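Local coordinates for histidinol-phosphate aminotransferase (Clostridium acetobutylicum, PDB 3FTB), which probably catalyses pyridoxal phosphate-dependent transfer of an amino group in histidine biosynthesis, acting as a histidinol-phosphate aminotransferase, at residues A[179-185]-A[206-212]; A[44-50]-A[253-258]. All coordinates share one frame; numbering follows the deposited sequence.

Contact 1: residues A[179-185]-A[206-212]. With PO4 (phosphate ion), chain G.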
loop_
_atom_site.group_PDB
_atom_site.type_symbol
_atom_site.label_atom_id
_atom_site.label_comp_id
_atom_site.label_asym_id
_atom_site.label_seq_id
_atom_site.Cartn_x
_atom_site.Cartn_y
_atom_site.Cartn_z
ATOM N N THR A 179 19.761 15.093 8.872
ATOM C CA THR A 179 19.281 13.714 8.847
ATOM C C THR A 179 19.989 12.880 7.774
ATOM O O THR A 179 20.120 13.304 6.626
ATOM C CB THR A 179 17.747 13.635 8.660
ATOM O OG1 THR A 179 17.090 14.323 9.733
ATOM C CG2 THR A 179 17.284 12.181 8.632
ATOM N N ILE A 180 20.452 11.693 8.149
ATOM C CA ILE A 180 21.099 10.824 7.177
ATOM C C ILE A 180 20.307 9.534 6.978
ATOM O O ILE A 180 20.097 8.778 7.919
ATOM C CB ILE A 180 22.608 10.579 7.500
ATOM C CG1 ILE A 180 22.797 9.547 8.605
ATOM C CG2 ILE A 180 23.315 11.880 7.851
ATOM C CD1 ILE A 180 23.325 8.241 8.088
ATOM N N ILE A 181 19.853 9.319 5.743
ATOM C CA ILE A 181 19.007 8.181 5.387
ATOM C C ILE A 181 19.800 7.068 4.718
ATOM O O ILE A 181 20.313 7.249 3.611
ATOM C CB ILE A 181 17.903 8.595 4.396
ATOM C CG1 ILE A 181 17.028 9.708 4.983
ATOM C CG2 ILE A 181 17.066 7.374 4.001
ATOM C CD1 ILE A 181 16.287 10.489 3.928
ATOM N N ILE A 182 19.880 5.913 5.371
ATOM C CA ILE A 182 20.656 4.803 4.826
ATOM C C ILE A 182 19.795 3.647 4.347
ATOM O O ILE A 182 19.176 2.948 5.156
ATOM C CB ILE A 182 21.680 4.261 5.831
ATOM C CG1 ILE A 182 22.510 5.395 6.403
ATOM C CG2 ILE A 182 22.646 3.329 5.143
ATOM C CD1 ILE A 182 23.732 4.909 7.148
ATOM N N ASP A 183 19.779 3.451 3.029
ATOM C CA ASP A 183 19.024 2.372 2.399
ATOM C C ASP A 183 19.777 1.032 2.505
ATOM O O ASP A 183 20.786 0.806 1.821
ATOM C CB ASP A 183 18.741 2.746 0.943
ATOM C CG ASP A 183 18.199 1.586 0.125
ATOM O OD1 ASP A 183 17.980 0.495 0.694
ATOM O OD2 ASP A 183 17.997 1.773 -1.095
ATOM N N GLU A 184 19.286 0.151 3.374
ATOM C CA GLU A 184 19.963 -1.112 3.651
ATOM C C GLU A 184 19.166 -2.327 3.193
ATOM O O GLU A 184 19.184 -3.371 3.838
ATOM C CB GLU A 184 20.272 -1.225 5.146
ATOM C CG GLU A 184 21.456 -0.362 5.594
ATOM C CD GLU A 184 21.860 -0.648 7.016
ATOM O OE1 GLU A 184 21.336 -1.612 7.648
ATOM O OE2 GLU A 184 22.715 0.106 7.502
ATOM N N ALA A 185 18.483 -2.190 2.062
ATOM C CA ALA A 185 17.574 -3.225 1.585
ATOM C C ALA A 185 18.321 -4.487 1.189
ATOM O O ALA A 185 17.733 -5.568 1.110
ATOM C CB ALA A 185 16.758 -2.709 0.415
ATOM N N CYS A 206 20.226 11.024 14.079
ATOM C CA CYS A 206 20.268 11.565 12.719
ATOM C C CYS A 206 20.061 10.405 11.755
ATOM O O CYS A 206 19.548 10.575 10.655
ATOM C CB CYS A 206 21.598 12.265 12.422
ATOM S SG CYS A 206 23.054 11.176 12.348
ATOM N N LEU A 207 20.443 9.212 12.203
ATOM C CA LEU A 207 20.298 8.002 11.407
ATOM C C LEU A 207 18.840 7.645 11.150
ATOM O O LEU A 207 18.035 7.544 12.079
ATOM C CB LEU A 207 20.974 6.812 12.098
ATOM C CG LEU A 207 22.449 6.495 11.866
ATOM C CD1 LEU A 207 22.850 5.337 12.758
ATOM C CD2 LEU A 207 22.704 6.158 10.412
ATOM N N PHE A 208 18.513 7.442 9.883
ATOM C CA PHE A 208 17.268 6.797 9.519
ATOM C C PHE A 208 17.605 5.645 8.571
ATOM O O PHE A 208 18.217 5.859 7.517
ATOM C CB PHE A 208 16.323 7.791 8.856
ATOM C CG PHE A 208 14.977 7.205 8.501
ATOM C CD1 PHE A 208 13.969 7.146 9.444
ATOM C CD2 PHE A 208 14.726 6.718 7.229
ATOM C CE1 PHE A 208 12.736 6.614 9.132
ATOM C CE2 PHE A 208 13.490 6.182 6.907
ATOM C CZ PHE A 208 12.492 6.129 7.865
ATOM N N ILE A 209 17.246 4.421 8.956
ATOM C CA ILE A 209 17.584 3.243 8.145
ATOM C C ILE A 209 16.359 2.666 7.442
ATOM O O ILE A 209 15.278 2.591 8.033
ATOM C CB ILE A 209 18.233 2.114 8.996
ATOM C CG1 ILE A 209 19.341 2.660 9.908
ATOM C CG2 ILE A 209 18.738 1.000 8.119
ATOM C CD1 ILE A 209 20.456 3.339 9.181
ATOM N N ILE A 210 16.540 2.264 6.185
ATOM C CA ILE A 210 15.501 1.599 5.417
ATOM C C ILE A 210 15.864 0.126 5.180
ATOM O O ILE A 210 16.913 -0.188 4.601
ATOM C CB ILE A 210 15.300 2.308 4.071
ATOM C CG1 ILE A 210 14.884 3.762 4.303
ATOM C CG2 ILE A 210 14.272 1.595 3.234
ATOM C CD1 ILE A 210 14.624 4.546 3.022
ATOM N N ARG A 211 15.026 -0.779 5.669
ATOM C CA ARG A 211 15.208 -2.188 5.360
ATOM C C ARG A 211 14.089 -2.675 4.450
ATOM O O ARG A 211 13.114 -1.968 4.232
ATOM C CB ARG A 211 15.216 -3.022 6.632
ATOM C CG ARG A 211 16.366 -2.740 7.563
ATOM C CD ARG A 211 17.658 -3.241 7.020
ATOM N NE ARG A 211 18.686 -3.239 8.053
ATOM C CZ ARG A 211 19.109 -4.335 8.666
ATOM N NH1 ARG A 211 18.590 -5.508 8.335
ATOM N NH2 ARG A 211 20.053 -4.254 9.596
ATOM N N ALA A 212 14.229 -3.894 3.935
ATOM C CA ALA A 212 13.204 -4.497 3.091
ATOM C C ALA A 212 13.262 -6.015 3.155
ATOM O O ALA A 212 14.325 -6.596 3.381
ATOM C CB ALA A 212 13.357 -4.030 1.659
HETATM P P PO4 G . 20.190 -7.595 10.644
HETATM O O1 PO4 G . 19.173 -7.473 9.536
HETATM O O2 PO4 G . 19.506 -8.110 11.891
HETATM O O3 PO4 G . 21.283 -8.548 10.208
HETATM O O4 PO4 G . 20.819 -6.256 10.964
HETATM O O HOH W 1 15.930 -7.177 0.932
#
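Glu184 and Arg211 meet at the C-terminal end of two parallel strands, through a salt bridge between Glu184 OE1 and Arg211 NE (3.1 Å). Its hydrogen bond is weak, bent to 124° at the hydrogen, and the carboxylate and guanidinium planes are 36° apart. Arg211 CB points away from the partner strand; a bend at chi2 (-71°) swings the chain back, so that CD lies 3.8 Å from Glu184 CB. The outer edge of the guanidinium takes a phosphate ion, probably from the crystallisation liquor, almost in its plane. Arg211 NH2 donates to O4 of the phosphate at 2.5 Å, while the NH1 to O1 distance is too short to be trusted. Glu184 OE2 accepts from the backbone N of Phe197.

Behind this pair runs the backbone ladder, from Ile180 N on Cys206 O, through Ile182 N on Phe208 O at 2.7 Å, to Glu184 N on Ile210 O. On one face Ile182 lies alongside Ile209 (CB to CD1 3.7 Å) and meets Leu207 CD2 with its CD1, while helix 163-176 packs on Ile180. On the other, Ile181 CG2 sits at the edge of the Phe208 ring and touches Ile210 CD1 at 3.9 Å, with helix 87-95 against Phe208 and Ile210.

Asp183 OD1 takes the N-H of Ala185 in an Asx turn, and OD2 bonds Tyr111 OH. Fold type I aminotransferases carry their pyridine-binding aspartate at the end of such a strand, a role Asp183 may share. A backbone ladder flanked by apolar side chains thus leads to a polar end, where Arg211, with Glu184 alongside as a weak partner, can accept an anion.

Contact 2: residues A[44-50]-A[253-258]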
loop_
_atom_site.group_PDB
_atom_site.type_symbol
_atom_site.label_atom_id
_atom_site.label_comp_id
_atom_site.label_asym_id
_atom_site.label_seq_id
_atom_site.Cartn_x
_atom_site.Cartn_y
_atom_site.Cartn_z
ATOM N N PHE A 44 6.788 -19.230 5.214
ATOM C CA PHE A 44 5.636 -18.485 4.745
ATOM C C PHE A 44 4.520 -19.439 4.341
ATOM O O PHE A 44 3.347 -19.190 4.606
ATOM C CB PHE A 44 5.996 -17.592 3.566
ATOM C CG PHE A 44 4.828 -16.821 3.043
ATOM C CD1 PHE A 44 3.956 -17.394 2.124
ATOM C CD2 PHE A 44 4.572 -15.538 3.497
ATOM C CE1 PHE A 44 2.863 -16.697 1.651
ATOM C CE2 PHE A 44 3.487 -14.832 3.023
ATOM C CZ PHE A 44 2.628 -15.414 2.100
ATOM N N LEU A 45 4.898 -20.522 3.675
ATOM C CA LEU A 45 3.963 -21.580 3.343
ATOM C C LEU A 45 3.340 -22.102 4.639
ATOM O O LEU A 45 2.121 -22.203 4.766
ATOM C CB LEU A 45 4.697 -22.719 2.626
ATOM C CG LEU A 45 5.410 -22.475 1.291
ATOM C CD1 LEU A 45 6.393 -21.310 1.367
ATOM C CD2 LEU A 45 6.125 -23.751 0.834
ATOM N N ASN A 46 4.192 -22.412 5.611
ATOM C CA ASN A 46 3.760 -23.044 6.858
ATOM C C ASN A 46 2.723 -22.241 7.645
ATOM O O ASN A 46 1.959 -22.809 8.429
ATOM C CB ASN A 46 4.966 -23.366 7.753
ATOM C CG ASN A 46 5.936 -24.350 7.108
ATOM O OD1 ASN A 46 5.574 -25.097 6.195
ATOM N ND2 ASN A 46 7.181 -24.353 7.586
ATOM N N ASN A 47 2.698 -20.926 7.444
ATOM C CA ASN A 47 1.740 -20.075 8.148
ATOM C C ASN A 47 0.745 -19.379 7.232
ATOM O O ASN A 47 0.205 -18.331 7.589
ATOM C CB ASN A 47 2.453 -19.041 9.023
ATOM C CG ASN A 47 3.275 -19.682 10.117
ATOM O OD1 ASN A 47 4.224 -20.412 9.844
ATOM N ND2 ASN A 47 2.915 -19.414 11.366
ATOM N N ILE A 48 0.501 -19.963 6.061
ATOM C CA ILE A 48 -0.447 -19.386 5.114
ATOM C C ILE A 48 -1.867 -19.392 5.686
ATOM O O ILE A 48 -2.701 -18.565 5.309
ATOM C CB ILE A 48 -0.428 -20.130 3.776
ATOM C CG1 ILE A 48 -1.281 -19.393 2.745
ATOM C CG2 ILE A 48 -0.917 -21.562 3.954
ATOM C CD1 ILE A 48 -0.767 -18.019 2.399
ATOM N N ASP A 49 -2.133 -20.324 6.599
ATOM C CA ASP A 49 -3.432 -20.390 7.262
ATOM C C ASP A 49 -3.667 -19.106 8.036
ATOM O O ASP A 49 -4.720 -18.489 7.931
ATOM C CB ASP A 49 -3.491 -21.578 8.220
ATOM C CG ASP A 49 -3.382 -22.911 7.507
ATOM O OD1 ASP A 49 -3.268 -22.919 6.262
ATOM O OD2 ASP A 49 -3.411 -23.956 8.196
ATOM N N GLU A 50 -2.674 -18.720 8.828
ATOM C CA GLU A 50 -2.722 -17.479 9.584
ATOM C C GLU A 50 -3.120 -16.331 8.664
ATOM O O GLU A 50 -4.070 -15.602 8.947
ATOM C CB GLU A 50 -1.357 -17.212 10.232
ATOM C CG GLU A 50 -1.192 -15.839 10.853
ATOM C CD GLU A 50 0.096 -15.713 11.660
ATOM O OE1 GLU A 50 0.560 -14.570 11.878
ATOM O OE2 GLU A 50 0.640 -16.759 12.074
ATOM N N MET A 253 1.871 -11.240 7.868
ATOM C CA MET A 253 2.175 -12.628 8.204
ATOM C C MET A 253 3.626 -12.987 7.903
ATOM O O MET A 253 4.257 -13.727 8.661
ATOM C CB MET A 253 1.229 -13.602 7.495
ATOM C CG MET A 253 1.506 -15.061 7.855
ATOM S SD MET A 253 2.739 -15.875 6.806
ATOM C CE MET A 253 1.675 -16.254 5.411
ATOM N N ALA A 254 4.154 -12.464 6.796
ATOM C CA ALA A 254 5.545 -12.715 6.433
ATOM C C ALA A 254 6.504 -12.085 7.427
ATOM O O ALA A 254 7.377 -12.755 7.963
ATOM C CB ALA A 254 5.843 -12.221 5.023
ATOM N N ALA A 255 6.336 -10.790 7.667
ATOM C CA ALA A 255 7.168 -10.062 8.629
ATOM C C ALA A 255 7.150 -10.681 10.023
ATOM O O ALA A 255 8.080 -10.505 10.801
ATOM C CB ALA A 255 6.729 -8.605 8.711
ATOM N N ILE A 256 6.085 -11.401 10.339
ATOM C CA ILE A 256 5.928 -11.970 11.672
ATOM C C ILE A 256 6.564 -13.365 11.779
ATOM O O ILE A 256 7.114 -13.731 12.823
ATOM C CB ILE A 256 4.430 -11.935 12.128
ATOM C CG1 ILE A 256 4.060 -10.503 12.561
ATOM C CG2 ILE A 256 4.172 -12.955 13.230
ATOM C CD1 ILE A 256 2.589 -10.247 12.909
ATOM N N ASN A 257 6.539 -14.107 10.673
ATOM C CA ASN A 257 6.976 -15.500 10.654
ATOM C C ASN A 257 8.307 -15.758 9.934
ATOM O O ASN A 257 8.981 -16.757 10.188
ATOM C CB ASN A 257 5.869 -16.365 10.042
ATOM C CG ASN A 257 4.574 -16.301 10.844
ATOM O OD1 ASN A 257 4.491 -16.833 11.944
ATOM N ND2 ASN A 257 3.564 -15.646 10.294
ATOM N N CYS A 258 8.688 -14.845 9.049
ATOM C CA CYS A 258 9.837 -15.063 8.180
ATOM C C CYS A 258 11.130 -14.455 8.689
ATOM O O CYS A 258 12.201 -14.913 8.324
ATOM C CB CYS A 258 9.535 -14.601 6.750
ATOM S SG CYS A 258 8.190 -15.561 6.027
#
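The Phe44 ring carries the methyl of Met253 on one face: CE stands 3.5 Å from the ring centroid, 19° off the normal, a CH-pi contact displaced toward the CE2 rim. Met253 SD follows obliquely at 4.3 Å from the same centroid, which makes this a Met-aromatic pair. Ala254 CB and Cys258 SG border the ring near its plane, Ala254 CB lying 3.9 Å from Phe44 CD2. Leu55 of the second subunit also packs on Phe44. Two bends, at chi2 (-88°) and chi3, curl the methionine so that CE also touches Asn47 O at 3.3 Å.

Beside it the amides of Asn47 and Asn257 cross with their planes 30° apart. Asn47 ND2 comes within 3.1 Å of Asn257 OD1, but the angle is too poor for a hydrogen bond. The ND2 of Asn257 turns back to its own helix and bonds Met253 O at 2.6 Å; that carbonyl also accepts from Asn257 N. The Glu50 carboxylate stands steeply to the Asn257 amide without bonding it, and its OE1 forms a salt bridge with Arg65.

No hydrogen bond crosses from 44-50 to 253-258, so helix 249-257 is held against this segment by methyl, sulfur and aromatic packing.

Contact 2 closes a long loop of chain within which contact 1 is nested, yet the two do not touch: their centres are 26 Å apart and their nearest atoms about 9 Å. Contact 1 lies in the middle of the seven-stranded sheet, its centre 10 Å from that of the chain; contact 2 lies farther out, at 23 Å, among helices near the second subunit. The C-terminal strand ends of contact 1 mark the probable cofactor side: besides the phosphate on Arg211, another lies about 4 Å from the side chain of Ala212. Both ions probably come from the crystallisation liquor, though such ions often mark pockets. Contact 2 contributes no group to the phosphate on Arg211.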